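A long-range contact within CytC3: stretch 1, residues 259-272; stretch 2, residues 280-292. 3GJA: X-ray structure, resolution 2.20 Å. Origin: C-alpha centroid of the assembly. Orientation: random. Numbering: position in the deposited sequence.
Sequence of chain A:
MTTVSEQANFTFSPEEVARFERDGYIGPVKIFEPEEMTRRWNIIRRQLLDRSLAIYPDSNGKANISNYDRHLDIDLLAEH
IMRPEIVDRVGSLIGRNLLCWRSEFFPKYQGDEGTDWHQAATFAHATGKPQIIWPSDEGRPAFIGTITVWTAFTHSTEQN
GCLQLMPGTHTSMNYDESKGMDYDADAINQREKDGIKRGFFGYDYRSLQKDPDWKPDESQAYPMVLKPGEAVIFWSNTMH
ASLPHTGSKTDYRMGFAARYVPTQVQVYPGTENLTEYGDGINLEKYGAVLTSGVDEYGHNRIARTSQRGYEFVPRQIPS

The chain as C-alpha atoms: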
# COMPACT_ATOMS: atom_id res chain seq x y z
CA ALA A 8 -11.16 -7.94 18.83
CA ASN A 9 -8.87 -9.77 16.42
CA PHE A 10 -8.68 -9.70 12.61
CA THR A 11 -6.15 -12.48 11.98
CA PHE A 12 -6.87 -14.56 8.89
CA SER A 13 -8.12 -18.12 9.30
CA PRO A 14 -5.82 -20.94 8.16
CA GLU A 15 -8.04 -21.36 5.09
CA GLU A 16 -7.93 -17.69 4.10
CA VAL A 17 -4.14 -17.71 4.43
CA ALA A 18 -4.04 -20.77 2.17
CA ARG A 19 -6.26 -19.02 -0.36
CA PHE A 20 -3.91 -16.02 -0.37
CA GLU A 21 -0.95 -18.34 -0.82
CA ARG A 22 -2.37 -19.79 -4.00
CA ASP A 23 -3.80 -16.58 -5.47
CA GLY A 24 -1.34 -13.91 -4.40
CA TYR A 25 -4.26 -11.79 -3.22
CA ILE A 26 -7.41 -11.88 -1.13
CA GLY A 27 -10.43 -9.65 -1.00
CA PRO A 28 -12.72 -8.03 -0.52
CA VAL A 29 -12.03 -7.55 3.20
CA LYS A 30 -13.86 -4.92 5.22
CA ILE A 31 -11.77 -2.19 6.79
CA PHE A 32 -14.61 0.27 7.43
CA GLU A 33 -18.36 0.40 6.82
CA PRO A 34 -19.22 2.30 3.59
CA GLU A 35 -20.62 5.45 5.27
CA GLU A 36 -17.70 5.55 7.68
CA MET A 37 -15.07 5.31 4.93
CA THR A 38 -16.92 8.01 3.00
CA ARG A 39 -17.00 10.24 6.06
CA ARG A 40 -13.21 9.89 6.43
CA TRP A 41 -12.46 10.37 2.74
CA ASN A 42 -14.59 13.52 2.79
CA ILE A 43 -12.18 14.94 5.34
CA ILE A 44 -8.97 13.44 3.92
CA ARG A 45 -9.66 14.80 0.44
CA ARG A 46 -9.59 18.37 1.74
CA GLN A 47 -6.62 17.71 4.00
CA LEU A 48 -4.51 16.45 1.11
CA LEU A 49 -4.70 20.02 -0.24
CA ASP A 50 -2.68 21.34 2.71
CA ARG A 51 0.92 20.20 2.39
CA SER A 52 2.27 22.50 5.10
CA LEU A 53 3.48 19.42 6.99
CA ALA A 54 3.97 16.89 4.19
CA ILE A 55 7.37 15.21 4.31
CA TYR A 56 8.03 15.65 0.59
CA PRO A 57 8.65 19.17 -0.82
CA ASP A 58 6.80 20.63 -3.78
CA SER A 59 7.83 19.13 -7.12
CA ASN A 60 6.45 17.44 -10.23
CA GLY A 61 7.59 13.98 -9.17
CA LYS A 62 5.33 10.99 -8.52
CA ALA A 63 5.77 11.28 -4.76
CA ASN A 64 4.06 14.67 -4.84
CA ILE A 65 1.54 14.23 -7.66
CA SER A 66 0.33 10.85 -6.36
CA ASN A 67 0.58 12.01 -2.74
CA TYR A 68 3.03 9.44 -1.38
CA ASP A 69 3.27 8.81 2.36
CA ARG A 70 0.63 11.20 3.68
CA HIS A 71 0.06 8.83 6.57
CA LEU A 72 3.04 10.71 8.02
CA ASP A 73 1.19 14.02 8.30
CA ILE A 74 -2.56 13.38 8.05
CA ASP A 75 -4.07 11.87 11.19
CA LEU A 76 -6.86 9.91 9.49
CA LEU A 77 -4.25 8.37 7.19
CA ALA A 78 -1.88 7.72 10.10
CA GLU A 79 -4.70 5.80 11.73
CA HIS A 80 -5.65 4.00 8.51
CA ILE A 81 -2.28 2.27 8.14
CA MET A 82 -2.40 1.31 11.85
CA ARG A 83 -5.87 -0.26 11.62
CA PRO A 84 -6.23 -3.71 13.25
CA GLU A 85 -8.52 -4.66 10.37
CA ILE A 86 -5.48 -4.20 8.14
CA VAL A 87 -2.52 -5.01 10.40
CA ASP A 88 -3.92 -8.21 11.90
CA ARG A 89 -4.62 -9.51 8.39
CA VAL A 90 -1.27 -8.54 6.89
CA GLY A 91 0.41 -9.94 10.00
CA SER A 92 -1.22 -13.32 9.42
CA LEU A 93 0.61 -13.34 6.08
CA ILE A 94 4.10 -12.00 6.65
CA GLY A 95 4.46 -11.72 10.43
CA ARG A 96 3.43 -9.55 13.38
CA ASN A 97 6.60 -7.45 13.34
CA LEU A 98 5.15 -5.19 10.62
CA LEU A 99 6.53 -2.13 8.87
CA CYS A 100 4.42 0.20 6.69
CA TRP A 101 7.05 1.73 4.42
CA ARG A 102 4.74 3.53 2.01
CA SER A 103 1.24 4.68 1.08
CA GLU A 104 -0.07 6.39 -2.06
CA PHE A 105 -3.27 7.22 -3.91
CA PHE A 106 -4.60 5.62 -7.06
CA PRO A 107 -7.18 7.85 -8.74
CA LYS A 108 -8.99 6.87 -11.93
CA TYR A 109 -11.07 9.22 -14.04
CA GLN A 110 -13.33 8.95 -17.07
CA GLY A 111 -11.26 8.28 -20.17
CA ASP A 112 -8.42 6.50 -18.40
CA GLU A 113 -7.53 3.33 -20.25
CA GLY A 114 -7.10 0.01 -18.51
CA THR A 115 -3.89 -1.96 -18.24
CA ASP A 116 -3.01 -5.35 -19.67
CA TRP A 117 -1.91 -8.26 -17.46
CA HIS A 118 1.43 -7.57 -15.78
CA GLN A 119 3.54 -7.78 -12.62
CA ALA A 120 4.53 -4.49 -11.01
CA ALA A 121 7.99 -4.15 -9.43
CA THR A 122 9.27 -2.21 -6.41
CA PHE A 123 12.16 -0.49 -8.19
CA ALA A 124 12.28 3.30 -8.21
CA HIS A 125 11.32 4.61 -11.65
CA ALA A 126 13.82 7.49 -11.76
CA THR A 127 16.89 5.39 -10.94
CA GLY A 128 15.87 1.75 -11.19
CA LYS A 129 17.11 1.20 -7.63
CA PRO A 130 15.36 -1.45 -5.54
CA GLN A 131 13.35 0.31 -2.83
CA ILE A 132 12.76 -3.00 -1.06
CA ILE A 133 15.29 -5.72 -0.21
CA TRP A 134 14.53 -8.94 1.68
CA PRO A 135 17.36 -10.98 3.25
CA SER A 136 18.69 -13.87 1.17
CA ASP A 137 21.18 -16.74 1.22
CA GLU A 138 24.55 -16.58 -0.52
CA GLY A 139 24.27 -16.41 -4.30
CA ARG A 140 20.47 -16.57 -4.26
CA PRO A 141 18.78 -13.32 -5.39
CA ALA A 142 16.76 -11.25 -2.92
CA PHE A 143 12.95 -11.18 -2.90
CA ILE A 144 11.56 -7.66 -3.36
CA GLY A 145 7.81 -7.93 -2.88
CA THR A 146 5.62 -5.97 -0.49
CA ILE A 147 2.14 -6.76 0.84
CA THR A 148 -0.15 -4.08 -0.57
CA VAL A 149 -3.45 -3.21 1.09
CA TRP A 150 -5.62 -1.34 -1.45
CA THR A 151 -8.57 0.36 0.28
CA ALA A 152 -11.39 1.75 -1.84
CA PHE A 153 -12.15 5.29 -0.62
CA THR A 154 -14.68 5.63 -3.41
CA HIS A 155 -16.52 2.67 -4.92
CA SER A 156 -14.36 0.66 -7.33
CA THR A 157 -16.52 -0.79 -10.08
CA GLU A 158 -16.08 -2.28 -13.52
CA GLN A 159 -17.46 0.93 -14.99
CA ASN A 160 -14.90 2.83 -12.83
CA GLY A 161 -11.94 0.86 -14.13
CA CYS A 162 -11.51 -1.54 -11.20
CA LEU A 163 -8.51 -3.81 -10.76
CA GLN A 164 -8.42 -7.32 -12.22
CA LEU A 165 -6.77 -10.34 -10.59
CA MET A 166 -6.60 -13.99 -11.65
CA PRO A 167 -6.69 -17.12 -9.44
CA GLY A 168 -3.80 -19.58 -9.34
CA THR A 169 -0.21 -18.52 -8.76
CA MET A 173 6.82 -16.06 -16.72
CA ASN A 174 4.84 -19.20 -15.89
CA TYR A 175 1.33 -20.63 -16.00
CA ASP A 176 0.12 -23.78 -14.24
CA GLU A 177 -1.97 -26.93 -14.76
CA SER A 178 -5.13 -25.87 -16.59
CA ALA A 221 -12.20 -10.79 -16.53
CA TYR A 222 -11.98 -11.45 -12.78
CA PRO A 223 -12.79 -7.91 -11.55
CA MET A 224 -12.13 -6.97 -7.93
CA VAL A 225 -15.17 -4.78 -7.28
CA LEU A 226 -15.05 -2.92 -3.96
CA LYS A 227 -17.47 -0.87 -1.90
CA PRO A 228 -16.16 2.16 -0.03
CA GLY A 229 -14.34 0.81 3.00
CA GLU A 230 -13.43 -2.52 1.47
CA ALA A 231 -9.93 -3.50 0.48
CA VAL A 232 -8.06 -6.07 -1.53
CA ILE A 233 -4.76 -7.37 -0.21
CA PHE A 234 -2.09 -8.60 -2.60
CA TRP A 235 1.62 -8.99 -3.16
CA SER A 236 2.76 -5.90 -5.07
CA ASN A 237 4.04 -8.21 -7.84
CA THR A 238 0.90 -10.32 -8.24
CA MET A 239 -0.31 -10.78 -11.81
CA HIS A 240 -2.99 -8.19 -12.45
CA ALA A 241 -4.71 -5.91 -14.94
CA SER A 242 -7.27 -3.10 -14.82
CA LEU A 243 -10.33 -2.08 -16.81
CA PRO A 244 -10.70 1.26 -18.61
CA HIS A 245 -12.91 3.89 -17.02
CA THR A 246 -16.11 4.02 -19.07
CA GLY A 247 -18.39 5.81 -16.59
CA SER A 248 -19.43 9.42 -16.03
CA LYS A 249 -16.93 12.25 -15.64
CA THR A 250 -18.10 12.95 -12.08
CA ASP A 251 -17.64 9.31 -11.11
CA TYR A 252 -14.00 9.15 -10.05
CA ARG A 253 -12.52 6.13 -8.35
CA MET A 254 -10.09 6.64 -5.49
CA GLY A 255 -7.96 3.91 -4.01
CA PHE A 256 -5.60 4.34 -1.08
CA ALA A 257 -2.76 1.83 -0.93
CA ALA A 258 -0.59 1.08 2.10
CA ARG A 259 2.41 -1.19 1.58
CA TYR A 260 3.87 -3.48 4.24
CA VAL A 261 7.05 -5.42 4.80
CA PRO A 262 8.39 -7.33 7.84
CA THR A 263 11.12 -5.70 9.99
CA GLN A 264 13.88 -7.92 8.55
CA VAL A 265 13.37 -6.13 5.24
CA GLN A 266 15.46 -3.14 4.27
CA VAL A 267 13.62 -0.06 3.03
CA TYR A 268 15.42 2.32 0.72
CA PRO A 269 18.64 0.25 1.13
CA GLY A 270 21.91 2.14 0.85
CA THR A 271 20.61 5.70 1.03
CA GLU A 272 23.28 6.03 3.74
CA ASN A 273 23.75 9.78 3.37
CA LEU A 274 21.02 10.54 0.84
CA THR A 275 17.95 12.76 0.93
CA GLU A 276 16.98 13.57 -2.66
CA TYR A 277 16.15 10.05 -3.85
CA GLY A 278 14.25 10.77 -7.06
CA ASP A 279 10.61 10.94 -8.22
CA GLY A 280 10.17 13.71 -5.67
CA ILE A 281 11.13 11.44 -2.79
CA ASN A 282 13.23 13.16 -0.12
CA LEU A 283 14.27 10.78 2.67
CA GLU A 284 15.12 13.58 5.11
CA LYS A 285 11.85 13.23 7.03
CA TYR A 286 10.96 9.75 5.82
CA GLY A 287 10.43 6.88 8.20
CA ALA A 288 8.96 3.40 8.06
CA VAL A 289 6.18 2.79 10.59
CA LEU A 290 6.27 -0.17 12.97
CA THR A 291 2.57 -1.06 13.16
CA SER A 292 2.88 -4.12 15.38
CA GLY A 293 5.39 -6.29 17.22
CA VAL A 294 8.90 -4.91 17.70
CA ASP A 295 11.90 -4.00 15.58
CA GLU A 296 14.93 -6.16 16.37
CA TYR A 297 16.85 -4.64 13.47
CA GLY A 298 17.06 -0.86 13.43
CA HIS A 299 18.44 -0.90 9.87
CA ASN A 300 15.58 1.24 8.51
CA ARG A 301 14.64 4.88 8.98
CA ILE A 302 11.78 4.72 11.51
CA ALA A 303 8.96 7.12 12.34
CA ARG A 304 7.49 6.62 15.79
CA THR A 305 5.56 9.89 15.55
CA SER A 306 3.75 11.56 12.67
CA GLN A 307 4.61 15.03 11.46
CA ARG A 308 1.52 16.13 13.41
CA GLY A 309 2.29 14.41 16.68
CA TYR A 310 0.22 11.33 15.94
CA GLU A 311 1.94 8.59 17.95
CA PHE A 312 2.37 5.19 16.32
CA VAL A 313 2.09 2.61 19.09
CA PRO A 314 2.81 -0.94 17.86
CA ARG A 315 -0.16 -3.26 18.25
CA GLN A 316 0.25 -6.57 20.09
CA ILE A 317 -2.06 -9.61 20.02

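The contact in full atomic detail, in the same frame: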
# COMPACT_ATOMS: atom_id res chain seq x y z
N ARG A 259 1.55 -0.05 1.85
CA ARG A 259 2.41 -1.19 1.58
C ARG A 259 3.22 -1.63 2.81
O ARG A 259 3.83 -0.81 3.50
CB ARG A 259 3.31 -0.84 0.38
CG ARG A 259 2.59 0.15 -0.55
CD ARG A 259 3.18 0.26 -1.95
NE ARG A 259 2.88 -0.92 -2.75
CZ ARG A 259 2.43 -0.90 -4.00
NH1 ARG A 259 2.21 0.26 -4.62
NH2 ARG A 259 2.21 -2.04 -4.63
N TYR A 260 3.20 -2.93 3.07
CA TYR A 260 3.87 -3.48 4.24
C TYR A 260 4.98 -4.47 3.95
O TYR A 260 5.00 -5.15 2.93
CB TYR A 260 2.85 -4.16 5.16
CG TYR A 260 1.72 -3.24 5.57
CD1 TYR A 260 0.71 -2.89 4.67
CD2 TYR A 260 1.68 -2.71 6.86
CE1 TYR A 260 -0.31 -2.02 5.05
CE2 TYR A 260 0.66 -1.84 7.25
CZ TYR A 260 -0.33 -1.50 6.33
OH TYR A 260 -1.32 -0.62 6.70
N VAL A 261 5.90 -4.55 4.90
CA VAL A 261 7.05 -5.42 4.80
C VAL A 261 7.51 -5.74 6.23
O VAL A 261 7.44 -4.88 7.11
CB VAL A 261 8.16 -4.69 4.00
CG1 VAL A 261 9.07 -3.91 4.94
CG2 VAL A 261 8.90 -5.67 3.14
N PRO A 262 7.94 -6.98 6.49
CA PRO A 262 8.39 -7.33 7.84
C PRO A 262 9.68 -6.59 8.19
O PRO A 262 10.41 -6.16 7.30
CB PRO A 262 8.58 -8.85 7.77
CG PRO A 262 8.93 -9.08 6.35
CD PRO A 262 7.96 -8.17 5.62
N THR A 263 9.94 -6.42 9.49
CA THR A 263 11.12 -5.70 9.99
C THR A 263 12.49 -6.12 9.42
O THR A 263 13.40 -5.30 9.30
CB THR A 263 11.21 -5.80 11.53
OG1 THR A 263 11.07 -7.16 11.94
CG2 THR A 263 10.12 -4.95 12.19
N GLN A 264 12.63 -7.39 9.09
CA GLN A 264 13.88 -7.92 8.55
C GLN A 264 14.19 -7.33 7.18
O GLN A 264 15.32 -7.42 6.70
CB GLN A 264 13.76 -9.43 8.44
CG GLN A 264 12.34 -9.91 8.75
CD GLN A 264 11.81 -10.82 7.67
OE1 GLN A 264 10.68 -11.29 7.76
NE2 GLN A 264 12.62 -11.06 6.65
N VAL A 265 13.18 -6.72 6.56
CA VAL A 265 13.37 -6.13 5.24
C VAL A 265 13.97 -4.74 5.29
O VAL A 265 13.65 -3.94 6.17
CB VAL A 265 12.03 -6.08 4.48
CG1 VAL A 265 12.22 -5.37 3.14
CG2 VAL A 265 11.51 -7.49 4.28
N GLN A 266 14.84 -4.45 4.34
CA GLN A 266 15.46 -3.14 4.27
C GLN A 266 14.69 -2.22 3.31
O GLN A 266 14.42 -2.58 2.16
CB GLN A 266 16.91 -3.25 3.82
CG GLN A 266 17.77 -4.07 4.75
CD GLN A 266 19.24 -3.90 4.45
OE1 GLN A 266 19.82 -2.85 4.71
NE2 GLN A 266 19.86 -4.94 3.89
N VAL A 267 14.36 -1.04 3.80
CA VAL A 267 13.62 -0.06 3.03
C VAL A 267 14.58 1.01 2.56
O VAL A 267 15.36 1.54 3.34
CB VAL A 267 12.51 0.56 3.89
CG1 VAL A 267 11.80 1.68 3.12
CG2 VAL A 267 11.53 -0.52 4.29
N TYR A 268 14.52 1.32 1.27
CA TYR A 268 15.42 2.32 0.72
C TYR A 268 16.86 1.96 1.12
O TYR A 268 17.58 2.78 1.69
CB TYR A 268 15.03 3.71 1.23
CG TYR A 268 13.67 4.19 0.76
CD1 TYR A 268 13.36 4.25 -0.60
CD2 TYR A 268 12.68 4.58 1.67
CE1 TYR A 268 12.11 4.70 -1.05
CE2 TYR A 268 11.43 5.03 1.24
CZ TYR A 268 11.15 5.09 -0.12
OH TYR A 268 9.94 5.57 -0.56
N PRO A 269 17.29 0.72 0.81
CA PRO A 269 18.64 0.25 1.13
C PRO A 269 19.70 1.22 0.61
O PRO A 269 19.48 1.94 -0.36
CB PRO A 269 18.71 -1.11 0.45
CG PRO A 269 17.80 -0.95 -0.72
CD PRO A 269 16.62 -0.22 -0.10
N GLY A 270 20.87 1.21 1.24
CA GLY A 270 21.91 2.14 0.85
C GLY A 270 21.36 3.43 1.41
O GLY A 270 21.10 3.51 2.61
N THR A 271 21.18 4.44 0.57
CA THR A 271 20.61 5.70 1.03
C THR A 271 21.34 6.24 2.26
O THR A 271 20.87 7.18 2.91
CB THR A 271 19.11 5.51 1.37
OG1 THR A 271 18.42 4.98 0.24
CG2 THR A 271 18.48 6.83 1.76
N GLU A 272 22.48 5.64 2.58
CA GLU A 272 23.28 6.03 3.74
C GLU A 272 23.19 7.51 4.06
O GLU A 272 22.63 7.91 5.08
CB GLU A 272 24.73 5.62 3.53
N GLY A 280 10.70 12.81 -6.68
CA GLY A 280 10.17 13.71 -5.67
C GLY A 280 10.32 13.18 -4.26
O GLY A 280 9.87 13.81 -3.31
N ILE A 281 10.94 12.02 -4.11
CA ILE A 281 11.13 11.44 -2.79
C ILE A 281 12.34 12.07 -2.10
O ILE A 281 13.45 12.07 -2.64
CB ILE A 281 11.40 9.93 -2.87
CG1 ILE A 281 10.17 9.19 -3.38
CG2 ILE A 281 11.79 9.40 -1.49
CD1 ILE A 281 10.43 7.72 -3.63
N ASN A 282 12.13 12.59 -0.90
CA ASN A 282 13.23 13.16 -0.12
C ASN A 282 13.20 12.45 1.22
O ASN A 282 12.31 12.68 2.03
CB ASN A 282 13.07 14.66 0.06
CG ASN A 282 14.25 15.29 0.77
OD1 ASN A 282 14.73 16.35 0.37
ND2 ASN A 282 14.73 14.64 1.82
N LEU A 283 14.18 11.58 1.45
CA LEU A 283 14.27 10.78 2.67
C LEU A 283 14.53 11.52 3.97
O LEU A 283 14.42 10.93 5.04
CB LEU A 283 15.34 9.69 2.51
CG LEU A 283 14.98 8.41 1.74
CD1 LEU A 283 13.56 8.47 1.21
CD2 LEU A 283 15.95 8.23 0.60
N GLU A 284 14.84 12.81 3.90
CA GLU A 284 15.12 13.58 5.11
C GLU A 284 14.14 13.29 6.24
O GLU A 284 14.55 12.88 7.33
CB GLU A 284 15.09 15.08 4.80
CG GLU A 284 15.58 15.94 5.95
CD GLU A 284 15.47 17.42 5.64
OE1 GLU A 284 15.99 17.85 4.58
OE2 GLU A 284 14.86 18.16 6.45
N LYS A 285 12.85 13.48 6.00
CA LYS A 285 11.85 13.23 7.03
C LYS A 285 11.10 11.92 6.85
O LYS A 285 10.04 11.72 7.45
CB LYS A 285 10.86 14.39 7.10
CG LYS A 285 11.52 15.73 7.36
CD LYS A 285 10.51 16.86 7.34
CE LYS A 285 11.20 18.21 7.44
NZ LYS A 285 10.23 19.33 7.31
N TYR A 286 11.63 11.02 6.02
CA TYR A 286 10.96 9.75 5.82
C TYR A 286 11.22 8.79 6.96
O TYR A 286 12.26 8.86 7.62
CB TYR A 286 11.41 9.06 4.53
CG TYR A 286 10.91 7.63 4.44
CD1 TYR A 286 9.60 7.35 4.04
CD2 TYR A 286 11.71 6.56 4.87
CE1 TYR A 286 9.10 6.04 4.07
CE2 TYR A 286 11.21 5.26 4.91
CZ TYR A 286 9.90 5.00 4.51
OH TYR A 286 9.38 3.72 4.56
N GLY A 287 10.28 7.88 7.17
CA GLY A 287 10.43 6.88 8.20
C GLY A 287 9.44 5.76 7.94
O GLY A 287 8.33 6.01 7.48
N ALA A 288 9.86 4.53 8.20
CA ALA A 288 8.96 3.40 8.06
C ALA A 288 8.21 3.35 9.39
O ALA A 288 8.74 3.76 10.43
CB ALA A 288 9.76 2.11 7.84
N VAL A 289 6.98 2.85 9.37
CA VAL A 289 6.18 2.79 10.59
C VAL A 289 6.02 1.36 11.09
O VAL A 289 5.57 0.48 10.35
CB VAL A 289 4.78 3.39 10.36
CG1 VAL A 289 3.90 3.18 11.59
CG2 VAL A 289 4.90 4.88 10.05
N LEU A 290 6.40 1.14 12.34
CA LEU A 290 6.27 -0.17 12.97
C LEU A 290 4.82 -0.20 13.46
O LEU A 290 4.47 0.50 14.41
CB LEU A 290 7.23 -0.28 14.16
CG LEU A 290 7.71 -1.64 14.68
CD1 LEU A 290 7.52 -1.69 16.18
CD2 LEU A 290 6.98 -2.78 14.01
N THR A 291 3.99 -1.00 12.81
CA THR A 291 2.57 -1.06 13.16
C THR A 291 2.20 -2.14 14.17
O THR A 291 1.08 -2.16 14.68
CB THR A 291 1.72 -1.28 11.90
OG1 THR A 291 1.93 -2.61 11.41
CG2 THR A 291 2.12 -0.29 10.82
N SER A 292 3.14 -3.04 14.44
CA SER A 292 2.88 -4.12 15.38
C SER A 292 4.19 -4.81 15.74
O SER A 292 5.19 -4.65 15.04
CB SER A 292 1.91 -5.12 14.77
OG SER A 292 2.38 -5.54 13.51

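What does the start of stretch 2 offer its partner? Ile281 sits on a short strand with its side chain directed toward stretch 1, and in its mt rotamer CD1 reaches Tyr268, 3.8 Å from Tyr268 OH and 4.3 Å from Tyr268 CE1. A long, branched aliphatic chain suits this buried spot, because it packs against the tyrosine without asking for a polar partner; the Tyr268 hydroxyl is hydrogen-bonded elsewhere in the structure.

Why does Leu283 matter so much? Its two methyls serve different neighbours. CD1 lies over one face of the Tyr268 ring, 4.1 Å from the centroid and 15° off the normal, a CH-pi contact, while Leu283 CD2 comes within 3.1 Å of Thr271 CG2. Thr271 is poorly ordered, so that short approach deserves caution, but its OG1 donates a hydrogen bond to Tyr268 O at 2.8 Å, leaving the methyl to meet the leucine.

How does Tyr286 complete the grip on Tyr268? The backbone bond from Tyr286 N to Leu283 O, 3.0 Å, ties the two residues together, and the t rotamer of Tyr286 presents the face of its ring to the edge of Tyr268. The planes are perpendicular and the centroids 4.9 Å apart, with Tyr268 CE2 3.6 Å from Tyr286 CZ. Val267 adds an aliphatic neighbour, its CG1 4.0 Å from Tyr286 CE2. Tyr268 thus gives up 89 Å², the largest share of any residue.

What remains toward the end of stretch 2? The contacts become sparser: Leu290 CD2 lies 4.2 Å from Thr263 CG2, and Thr291 CG2 meets the edge of the Tyr260 ring, 4.2 Å from CE2 of Tyr260. No hydrogen bond crosses between the stretches, so the 407 Å² interface rests on apolar and aromatic packing.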